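PDB 6EK4: PaxB from Photorhabdus luminescens, which probably acts as one component of a two-component alpha-helical pore-forming toxin of the YaxAB kind, which perforates target membranes. Local coordinates for residues A[16-19]-A[20-23]; A[183-186]-A[187-191]; A[219-222]-A[223-227]; A[290-293]-A[294-298]. All coordinates share one frame; numbering follows the deposited sequence.

Contact 1 of 4, residues A[16-19]-A[20-23]; sequences EINV and KTLS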
loop_
_atom_site.group_PDB
_atom_site.type_symbol
_atom_site.label_atom_id
_atom_site.label_comp_id
_atom_site.label_asym_id
_atom_site.label_seq_id
_atom_site.Cartn_x
_atom_site.Cartn_y
_atom_site.Cartn_z
ATOM N N GLU A 16 11.586 -21.231 -10.807
ATOM C CA GLU A 16 11.853 -19.977 -11.509
ATOM C C GLU A 16 11.670 -18.831 -10.519
ATOM O O GLU A 16 10.567 -18.609 -10.019
ATOM C CB GLU A 16 10.914 -19.811 -12.711
ATOM C CG GLU A 16 11.250 -18.640 -13.635
ATOM C CD GLU A 16 12.456 -18.887 -14.537
ATOM O OE1 GLU A 16 12.733 -18.023 -15.397
ATOM O OE2 GLU A 16 13.130 -19.932 -14.401
ATOM N N ILE A 17 12.757 -18.117 -10.235
ATOM C CA ILE A 17 12.758 -17.059 -9.226
ATOM C C ILE A 17 13.049 -15.708 -9.874
ATOM O O ILE A 17 13.999 -15.572 -10.645
ATOM C CB ILE A 17 13.807 -17.332 -8.122
ATOM C CG1 ILE A 17 13.691 -18.779 -7.625
ATOM C CG2 ILE A 17 13.636 -16.354 -6.964
ATOM C CD1 ILE A 17 14.663 -19.146 -6.523
ATOM N N ASN A 18 12.217 -14.719 -9.555
ATOM C CA ASN A 18 12.426 -13.341 -9.984
ATOM C C ASN A 18 12.857 -12.504 -8.779
ATOM O O ASN A 18 12.029 -12.121 -7.951
ATOM C CB ASN A 18 11.144 -12.779 -10.613
ATOM C CG ASN A 18 11.381 -11.499 -11.400
ATOM O OD1 ASN A 18 12.310 -10.741 -11.119
ATOM N ND2 ASN A 18 10.533 -11.251 -12.391
ATOM N N VAL A 19 14.157 -12.237 -8.680
ATOM C CA VAL A 19 14.704 -11.462 -7.560
ATOM C C VAL A 19 14.381 -9.965 -7.640
ATOM O O VAL A 19 14.487 -9.255 -6.638
ATOM C CB VAL A 19 16.233 -11.658 -7.406
ATOM C CG1 VAL A 19 16.541 -13.089 -6.989
ATOM C CG2 VAL A 19 16.980 -11.289 -8.684
ATOM N N LYS A 20 13.999 -9.490 -8.827
ATOM C CA LYS A 20 13.536 -8.109 -8.994
ATOM C C LYS A 20 12.188 -7.919 -8.303
ATOM O O LYS A 20 11.985 -6.939 -7.588
ATOM C CB LYS A 20 13.422 -7.742 -10.478
ATOM C CG LYS A 20 13.243 -6.252 -10.733
ATOM C CD LYS A 20 13.029 -5.951 -12.207
ATOM C CE LYS A 20 12.968 -4.455 -12.462
ATOM N NZ LYS A 20 12.429 -4.132 -13.812
ATOM N N THR A 21 11.275 -8.861 -8.524
ATOM C CA THR A 21 9.980 -8.866 -7.844
ATOM C C THR A 21 10.156 -8.959 -6.324
ATOM O O THR A 21 9.381 -8.369 -5.566
ATOM C CB THR A 21 9.104 -10.038 -8.335
ATOM O OG1 THR A 21 8.917 -9.931 -9.752
ATOM C CG2 THR A 21 7.744 -10.036 -7.649
ATOM N N LEU A 22 11.179 -9.695 -5.894
ATOM C CA LEU A 22 11.509 -9.831 -4.475
ATOM C C LEU A 22 12.021 -8.504 -3.916
ATOM O O LEU A 22 11.513 -8.017 -2.908
ATOM C CB LEU A 22 12.564 -10.932 -4.274
ATOM C CG LEU A 22 12.693 -11.571 -2.885
ATOM C CD1 LEU A 22 13.621 -12.775 -2.953
ATOM C CD2 LEU A 22 13.179 -10.585 -1.831
ATOM N N SER A 23 13.020 -7.927 -4.582
ATOM C CA SER A 23 13.669 -6.701 -4.107
ATOM C C SER A 23 12.786 -5.459 -4.237
ATOM O O SER A 23 12.843 -4.567 -3.388
ATOM C CB SER A 23 14.992 -6.477 -4.845
ATOM O OG SER A 23 15.916 -7.512 -4.553
#

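Contact 2 of 4, residues A[183-186]-A[187-191]; sequences KIIE and SQDVI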
loop_
_atom_site.group_PDB
_atom_site.type_symbol
_atom_site.label_atom_id
_atom_site.label_comp_id
_atom_site.label_asym_id
_atom_site.label_seq_id
_atom_site.Cartn_x
_atom_site.Cartn_y
_atom_site.Cartn_z
ATOM N N LYS A 183 -33.505 37.255 -0.817
ATOM C CA LYS A 183 -34.862 37.740 -1.085
ATOM C C LYS A 183 -35.177 38.942 -0.193
ATOM O O LYS A 183 -35.779 39.918 -0.641
ATOM C CB LYS A 183 -35.894 36.633 -0.845
ATOM C CG LYS A 183 -35.701 35.381 -1.694
ATOM C CD LYS A 183 -36.611 35.314 -2.908
ATOM C CE LYS A 183 -36.509 33.944 -3.563
ATOM N NZ LYS A 183 -37.288 33.838 -4.828
ATOM N N ILE A 184 -34.765 38.858 1.070
ATOM C CA ILE A 184 -34.931 39.953 2.027
ATOM C C ILE A 184 -34.049 41.149 1.657
ATOM O O ILE A 184 -34.456 42.298 1.820
ATOM C CB ILE A 184 -34.628 39.487 3.472
ATOM C CG1 ILE A 184 -35.689 38.478 3.926
ATOM C CG2 ILE A 184 -34.578 40.670 4.435
ATOM C CD1 ILE A 184 -35.404 37.831 5.264
ATOM N N ILE A 185 -32.846 40.876 1.159
ATOM C CA ILE A 185 -31.939 41.938 0.716
ATOM C C ILE A 185 -32.539 42.715 -0.461
ATOM O O ILE A 185 -32.434 43.940 -0.511
ATOM C CB ILE A 185 -30.540 41.383 0.356
ATOM C CG1 ILE A 185 -29.822 40.918 1.629
ATOM C CG2 ILE A 185 -29.694 42.437 -0.354
ATOM C CD1 ILE A 185 -28.646 39.996 1.383
ATOM N N GLU A 186 -33.170 42.002 -1.393
ATOM C CA GLU A 186 -33.836 42.638 -2.533
ATOM C C GLU A 186 -35.027 43.491 -2.090
ATOM O O GLU A 186 -35.292 44.535 -2.682
ATOM C CB GLU A 186 -34.296 41.590 -3.554
ATOM C CG GLU A 186 -33.164 40.885 -4.291
ATOM C CD GLU A 186 -32.642 41.668 -5.485
ATOM O OE1 GLU A 186 -32.288 41.032 -6.502
ATOM O OE2 GLU A 186 -32.578 42.914 -5.414
ATOM N N SER A 187 -35.735 43.042 -1.054
ATOM C CA SER A 187 -36.839 43.812 -0.475
ATOM C C SER A 187 -36.348 45.125 0.117
ATOM O O SER A 187 -36.953 46.173 -0.098
ATOM C CB SER A 187 -37.561 43.007 0.608
ATOM O OG SER A 187 -38.338 41.978 0.033
ATOM N N GLN A 188 -35.254 45.061 0.869
ATOM C CA GLN A 188 -34.651 46.254 1.454
ATOM C C GLN A 188 -34.184 47.234 0.378
ATOM O O GLN A 188 -34.363 48.443 0.520
ATOM C CB GLN A 188 -33.481 45.870 2.365
ATOM C CG GLN A 188 -33.915 45.216 3.667
ATOM C CD GLN A 188 -32.746 44.766 4.525
ATOM O OE1 GLN A 188 -31.751 44.242 4.019
ATOM N NE2 GLN A 188 -32.867 44.958 5.835
ATOM N N ASP A 189 -33.603 46.710 -0.699
ATOM C CA ASP A 189 -33.105 47.548 -1.794
ATOM C C ASP A 189 -34.218 48.371 -2.444
ATOM O O ASP A 189 -34.044 49.567 -2.671
ATOM C CB ASP A 189 -32.380 46.705 -2.853
ATOM C CG ASP A 189 -31.021 46.195 -2.377
ATOM O OD1 ASP A 189 -30.586 46.565 -1.263
ATOM O OD2 ASP A 189 -30.383 45.421 -3.124
ATOM N N VAL A 190 -35.355 47.740 -2.736
ATOM C CA VAL A 190 -36.497 48.458 -3.324
ATOM C C VAL A 190 -37.148 49.424 -2.323
ATOM O O VAL A 190 -37.688 50.458 -2.719
ATOM C CB VAL A 190 -37.563 47.507 -3.930
ATOM C CG1 VAL A 190 -36.961 46.696 -5.068
ATOM C CG2 VAL A 190 -38.172 46.585 -2.880
ATOM N N ILE A 191 -37.092 49.084 -1.036
ATOM C CA ILE A 191 -37.548 49.983 0.028
ATOM C C ILE A 191 -36.618 51.193 0.125
ATOM O O ILE A 191 -37.077 52.333 0.197
ATOM C CB ILE A 191 -37.619 49.256 1.394
ATOM C CG1 ILE A 191 -38.783 48.260 1.395
ATOM C CG2 ILE A 191 -37.788 50.247 2.541
ATOM C CD1 ILE A 191 -38.703 47.212 2.485
#

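Contact 3 of 4, residues A[219-222]-A[223-227]; sequences KKEL and IKQAI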
loop_
_atom_site.group_PDB
_atom_site.type_symbol
_atom_site.label_atom_id
_atom_site.label_comp_id
_atom_site.label_asym_id
_atom_site.label_seq_id
_atom_site.Cartn_x
_atom_site.Cartn_y
_atom_site.Cartn_z
ATOM N N LYS A 219 -41.832 48.790 -13.505
ATOM C CA LYS A 219 -41.274 49.065 -12.175
ATOM C C LYS A 219 -42.203 48.634 -11.039
ATOM O O LYS A 219 -41.731 48.247 -9.970
ATOM C CB LYS A 219 -40.921 50.552 -12.017
ATOM C CG LYS A 219 -39.457 50.878 -12.269
ATOM C CD LYS A 219 -39.071 50.712 -13.730
ATOM C CE LYS A 219 -37.563 50.792 -13.916
ATOM N NZ LYS A 219 -36.984 52.041 -13.347
ATOM N N LYS A 220 -43.513 48.715 -11.264
ATOM C CA LYS A 220 -44.486 48.282 -10.260
ATOM C C LYS A 220 -44.292 46.806 -9.937
ATOM O O LYS A 220 -44.052 46.444 -8.787
ATOM C CB LYS A 220 -45.921 48.522 -10.737
ATOM C CG LYS A 220 -46.353 49.978 -10.719
ATOM C CD LYS A 220 -47.779 50.119 -11.219
ATOM C CE LYS A 220 -48.286 51.544 -11.081
ATOM N NZ LYS A 220 -49.683 51.679 -11.577
ATOM N N GLU A 221 -44.371 45.965 -10.966
ATOM C CA GLU A 221 -44.229 44.517 -10.799
ATOM C C GLU A 221 -42.840 44.121 -10.285
ATOM O O GLU A 221 -42.691 43.084 -9.640
ATOM C CB GLU A 221 -44.528 43.797 -12.121
ATOM C CG GLU A 221 -44.791 42.300 -11.987
ATOM C CD GLU A 221 -46.013 41.981 -11.142
ATOM O OE1 GLU A 221 -45.962 40.995 -10.375
ATOM O OE2 GLU A 221 -47.022 42.714 -11.237
ATOM N N LEU A 222 -41.834 44.945 -10.570
ATOM C CA LEU A 222 -40.479 44.723 -10.062
ATOM C C LEU A 222 -40.453 44.788 -8.533
ATOM O O LEU A 222 -40.046 43.829 -7.873
ATOM C CB LEU A 222 -39.511 45.761 -10.644
ATOM C CG LEU A 222 -38.014 45.511 -10.429
ATOM C CD1 LEU A 222 -37.455 44.626 -11.535
ATOM C CD2 LEU A 222 -37.252 46.828 -10.369
ATOM N N ILE A 223 -40.898 45.917 -7.983
ATOM C CA ILE A 223 -40.876 46.139 -6.532
ATOM C C ILE A 223 -41.978 45.363 -5.811
ATOM O O ILE A 223 -41.805 44.952 -4.664
ATOM C CB ILE A 223 -40.974 47.644 -6.166
ATOM C CG1 ILE A 223 -42.362 48.221 -6.484
ATOM C CG2 ILE A 223 -39.888 48.437 -6.882
ATOM C CD1 ILE A 223 -42.513 49.679 -6.114
ATOM N N LYS A 224 -43.104 45.165 -6.490
ATOM C CA LYS A 224 -44.248 44.468 -5.908
ATOM C C LYS A 224 -43.918 42.999 -5.626
ATOM O O LYS A 224 -44.398 42.428 -4.646
ATOM C CB LYS A 224 -45.455 44.585 -6.843
ATOM C CG LYS A 224 -46.801 44.314 -6.195
ATOM C CD LYS A 224 -47.940 44.956 -6.977
ATOM C CE LYS A 224 -47.967 44.513 -8.433
ATOM N NZ LYS A 224 -49.224 44.916 -9.119
ATOM N N GLN A 225 -43.088 42.402 -6.479
ATOM C CA GLN A 225 -42.658 41.014 -6.301
ATOM C C GLN A 225 -41.564 40.921 -5.236
ATOM O O GLN A 225 -41.521 39.962 -4.464
ATOM C CB GLN A 225 -42.149 40.427 -7.625
ATOM C CG GLN A 225 -42.584 38.993 -7.885
ATOM C CD GLN A 225 -44.026 38.903 -8.357
ATOM O OE1 GLN A 225 -44.959 39.129 -7.585
ATOM N NE2 GLN A 225 -44.216 38.571 -9.632
ATOM N N ALA A 226 -40.681 41.919 -5.204
ATOM C CA ALA A 226 -39.594 41.965 -4.227
ATOM C C ALA A 226 -40.126 42.056 -2.798
ATOM O O ALA A 226 -39.733 41.270 -1.937
ATOM C CB ALA A 226 -38.667 43.135 -4.520
ATOM N N ILE A 227 -41.027 43.007 -2.561
ATOM C CA ILE A 227 -41.612 43.214 -1.233
ATOM C C ILE A 227 -42.340 41.952 -0.769
ATOM O O ILE A 227 -42.084 41.451 0.325
ATOM C CB ILE A 227 -42.596 44.411 -1.215
ATOM C CG1 ILE A 227 -41.876 45.731 -1.531
ATOM C CG2 ILE A 227 -43.307 44.515 0.132
ATOM C CD1 ILE A 227 -41.033 46.283 -0.402
#

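Contact 4 of 4, residues A[290-293]-A[294-298]; sequences QIDK and ERTTL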
loop_
_atom_site.group_PDB
_atom_site.type_symbol
_atom_site.label_atom_id
_atom_site.label_comp_id
_atom_site.label_asym_id
_atom_site.label_seq_id
_atom_site.Cartn_x
_atom_site.Cartn_y
_atom_site.Cartn_z
ATOM N N GLN A 290 -1.555 -2.950 1.723
ATOM C CA GLN A 290 -0.583 -3.062 0.639
ATOM C C GLN A 290 0.726 -3.682 1.131
ATOM O O GLN A 290 1.343 -4.467 0.415
ATOM C CB GLN A 290 -0.318 -1.688 0.010
ATOM C CG GLN A 290 0.561 -1.712 -1.236
ATOM C CD GLN A 290 0.002 -2.579 -2.350
ATOM O OE1 GLN A 290 0.743 -3.298 -3.022
ATOM N NE2 GLN A 290 -1.310 -2.517 -2.552
ATOM N N ILE A 291 1.143 -3.330 2.346
ATOM C CA ILE A 291 2.349 -3.909 2.952
ATOM C C ILE A 291 2.224 -5.429 3.097
ATOM O O ILE A 291 3.199 -6.152 2.889
ATOM C CB ILE A 291 2.680 -3.249 4.315
ATOM C CG1 ILE A 291 3.318 -1.876 4.084
ATOM C CG2 ILE A 291 3.627 -4.114 5.142
ATOM C CD1 ILE A 291 3.398 -1.007 5.323
ATOM N N ASP A 292 1.031 -5.906 3.444
ATOM C CA ASP A 292 0.782 -7.345 3.540
ATOM C C ASP A 292 0.844 -8.017 2.168
ATOM O O ASP A 292 1.331 -9.143 2.047
ATOM C CB ASP A 292 -0.575 -7.628 4.188
ATOM C CG ASP A 292 -0.742 -9.091 4.567
ATOM O OD1 ASP A 292 -0.027 -9.558 5.479
ATOM O OD2 ASP A 292 -1.587 -9.776 3.954
ATOM N N LYS A 293 0.348 -7.327 1.142
ATOM C CA LYS A 293 0.369 -7.852 -0.225
ATOM C C LYS A 293 1.774 -7.827 -0.829
ATOM O O LYS A 293 2.132 -8.715 -1.604
ATOM C CB LYS A 293 -0.613 -7.087 -1.116
ATOM C CG LYS A 293 -2.072 -7.358 -0.777
ATOM C CD LYS A 293 -3.018 -6.510 -1.613
ATOM C CE LYS A 293 -4.462 -6.720 -1.190
ATOM N NZ LYS A 293 -5.401 -5.816 -1.910
ATOM N N GLU A 294 2.562 -6.812 -0.479
ATOM C CA GLU A 294 3.968 -6.754 -0.883
ATOM C C GLU A 294 4.789 -7.812 -0.141
ATOM O O GLU A 294 5.717 -8.392 -0.707
ATOM C CB GLU A 294 4.558 -5.363 -0.626
ATOM C CG GLU A 294 3.932 -4.239 -1.446
ATOM C CD GLU A 294 4.303 -4.268 -2.919
ATOM O OE1 GLU A 294 5.131 -5.110 -3.331
ATOM O OE2 GLU A 294 3.756 -3.437 -3.675
ATOM N N ARG A 295 4.444 -8.057 1.123
ATOM C CA ARG A 295 5.103 -9.098 1.913
ATOM C C ARG A 295 4.813 -10.488 1.354
ATOM O O ARG A 295 5.693 -11.345 1.322
ATOM C CB ARG A 295 4.667 -9.030 3.379
ATOM C CG ARG A 295 5.271 -10.128 4.243
ATOM C CD ARG A 295 5.014 -9.910 5.721
ATOM N NE ARG A 295 3.594 -9.990 6.057
ATOM C CZ ARG A 295 3.111 -10.011 7.298
ATOM N NH1 ARG A 295 3.929 -9.964 8.347
ATOM N NH2 ARG A 295 1.799 -10.084 7.492
ATOM N N THR A 296 3.572 -10.710 0.930
ATOM C CA THR A 296 3.184 -11.974 0.309
ATOM C C THR A 296 3.956 -12.203 -0.991
ATOM O O THR A 296 4.367 -13.326 -1.282
ATOM C CB THR A 296 1.667 -12.018 0.026
ATOM O OG1 THR A 296 0.947 -11.849 1.253
ATOM C CG2 THR A 296 1.263 -13.342 -0.611
ATOM N N THR A 297 4.162 -11.133 -1.759
ATOM C CA THR A 297 4.872 -11.218 -3.036
ATOM C C THR A 297 6.344 -11.598 -2.860
ATOM O O THR A 297 6.851 -12.452 -3.588
ATOM C CB THR A 297 4.779 -9.892 -3.820
ATOM O OG1 THR A 297 3.412 -9.628 -4.153
ATOM C CG2 THR A 297 5.602 -9.948 -5.103
ATOM N N LEU A 298 7.021 -10.967 -1.901
ATOM C CA LEU A 298 8.445 -11.230 -1.671
ATOM C C LEU A 298 8.681 -12.606 -1.044
ATOM O O LEU A 298 9.680 -13.258 -1.344
ATOM C CB LEU A 298 9.081 -10.123 -0.816
ATOM C CG LEU A 298 8.841 -10.105 0.700
ATOM C CD1 LEU A 298 9.898 -10.899 1.460
ATOM C CD2 LEU A 298 8.810 -8.672 1.210
HETATM O O HOH W 1 2.005 -11.327 4.141
#

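Contact 1 of 4, residues A[16-19]-A[20-23]
Asn18 turns its side-chain oxygen back over the first turn of helix 19-35. OD1 accepts from two backbone amides, and both bonds are weak. The one to Lys20 N is 3.1 Å long and bent, with an N-H...O angle of 130°. The one to Thr21 N is straighter, at 161°, but stretches to 3.4 Å. The side chain is put there by chi1 of -165°, which sets CG opposite the backbone N and brings the amide group toward the first helical amides. OD1 also lies 3.3 Å from Lys20 CB, the two side chains running side by side. Thr21 OG1 comes to 3.4 Å from Asn18 CG, the two side chains crossing at about a right angle.

The regular backbone ladder starts here too. Leu22 N donates to Asn18 O at 3.3 Å, and Ser23 N to Val19 O at 2.9 Å. Ser23 OG lies 3.1 Å from Val19 O; its stronger partner is Asp58 of helix 42-73.

Further out, the backbone N of Asn18 is held by Gln301 of helix 247-321. Gln346 of helix 326-348 binds Ile17 O and Val19 N. The extended loop before the helix is thus fixed against two neighbouring helices. Asn18 takes the N-cap position, with weak capping bonds: its side chain serves amide groups that have no preceding helical carbonyl to bond to.

Contact 2 of 4, residues A[183-186]-A[187-191]
Glu186 and Asp189 both carry CG opposite their own carbonyl carbon, with chi1 near -70°. These torsions lean the two carboxylates out over the same outer face of the helix. A bend at chi2 of Glu186 (-83°) then turns its group toward Asp189. OE2 of Glu186 ends 4.0 Å from OD2 of Asp189, and the carboxylate planes stand 78° apart. Like charges this close probably repel mildly, and the closeness could raise the affinity of either group for a proton. Both residues are exposed.

Ile185 runs alongside Asp189, pointing the same way. Its CG2 methyl is 4.1 Å from Asp189 OD2, so aliphatic surface borders one side of the acid.

This is an i to i+3 and i to i+4 pattern on the long helix 149-193, close to its C-terminal end. The i to i+4 backbone ladder is unbroken, as in Gln188 N to Ile184 O at 3.0 Å and Asp189 N to Ile185 O, also at 3.0 Å.

Two neighbouring helices pack against other sides of this helix. Gln188 packs its CG 3.5 Å from Ile184 O, and its amide oxygen OE1 bonds to Arg254 of helix 247-321. Ile184 and Gln188 both touch Leu250 of that helix. Toward helix 217-237, Ser187 OG bonds to Ala226 O, Lys183 NZ bonds to Gln229, and Val190 packs on Ile223 and Ile227.

Contact 3 of 4, residues A[219-222]-A[223-227]
The carboxylate of Glu221 and the amide of Gln225 meet with their planes turned 67° apart. OE1 of Glu221 comes to 3.1 Å from NE2 of Gln225. The other carboxylate oxygen, OE2, faces the end of Lys224. It lies 3.5 Å from Lys224 CE and 3.8 Å from NZ, a long salt bridge. The acid thus lies near both its i+3 and i+4 neighbours. The i to i+3 pairing with lysine is a common one on the outer side of an alpha-helix, here helix 217-237.

Torsions place the carboxylate. CG of Glu221 stands opposite its backbone N (chi1 -164°), and a bend at chi2 then swings the carboxylate forward along the helix. Lys224 bends at chi3 to meet it. Its ammonium group also forms a salt bridge with Asp211, which lies in the chain before the helix, and Lys220 NZ makes a weak bond to Asp211 O.

The opposite, inner side is aliphatic. Ile223 is buried, with Tyr194 and Leu215 beside it. Ala226 touches Val190, and Ile227 packs on Ile191, both of helix 149-193. Beneath the side chains the backbone ladder continues. Ile223 N donates to Lys219 O at 3.2 Å, while Ala226 N makes only a weak bond to Leu222 O. Gln225 N donates to Glu221 O at 3.3 Å, and Lys224 N donates to Lys220 O at 2.8 Å.

Contact 4 of 4, residues A[290-293]-A[294-298]
Asp292 and Arg295 form the tight part of this turn. Arg295 NH2 donates to Asp292 OD1 at 2.8 Å, with an N-H...O angle of 159°. The oxygen sits at the edge of the guanidinium, close to its plane, while the carboxylate itself is turned 73° against that plane. A bend at chi3 of Arg295 (65°) turns the guanidinium edge toward Asp292. A water closes the ring: it donates to Asp292 OD1 and accepts from Arg295 NE at 2.8 Å. Two of the guanidinium nitrogens are therefore tied to one carboxylate oxygen, one directly and one through the water. The third, NH1, binds the carbonyls of Val140 and Val143. These bonds probably hold the arginine firmly in its buried place.

The turn belongs to helix 247-321, the longest in the chain. Here it runs beside helices 19-35 and 42-73: Leu298 packs on Ile29 of the first and on Ser54 and Leu57 of the second.

The more open side carries Lys293 and Thr296, both exposed. Lys293 stretches away, fully extended. The threonine hydroxyls turn inward instead and join the backbone. Thr296 OG1 donates to Asp292 O at 2.8 Å and Thr297 OG1 to Lys293 O at 3.0 Å. Each carbonyl also takes the amide of the same threonine, and amide and hydroxyl reach the oxygen from opposite faces of the carbonyl plane.

Overall arrangement
All four contacts are local, within one helix or at its start. They fall into two distant groups. Contacts 1 and 4 lie nearer the middle of the chain, with centres about 13 Å apart, and touch where Thr21 CG2 meets Thr297 CG2 and where Leu22 packs on Leu298. Contacts 2 and 3 lie toward one end, with centres about 10 Å apart, and join helices 149-193 and 217-237. Contacts 1 and 2 are about 74 Å apart between centres. Contact 3 is a surface contact, while the other three are partly buried. Charge differs in three of them: contact 4 pairs it tightly, contact 3 loosely, contact 2 sets like charges together. Contact 1 instead uses a neutral amide as a cap.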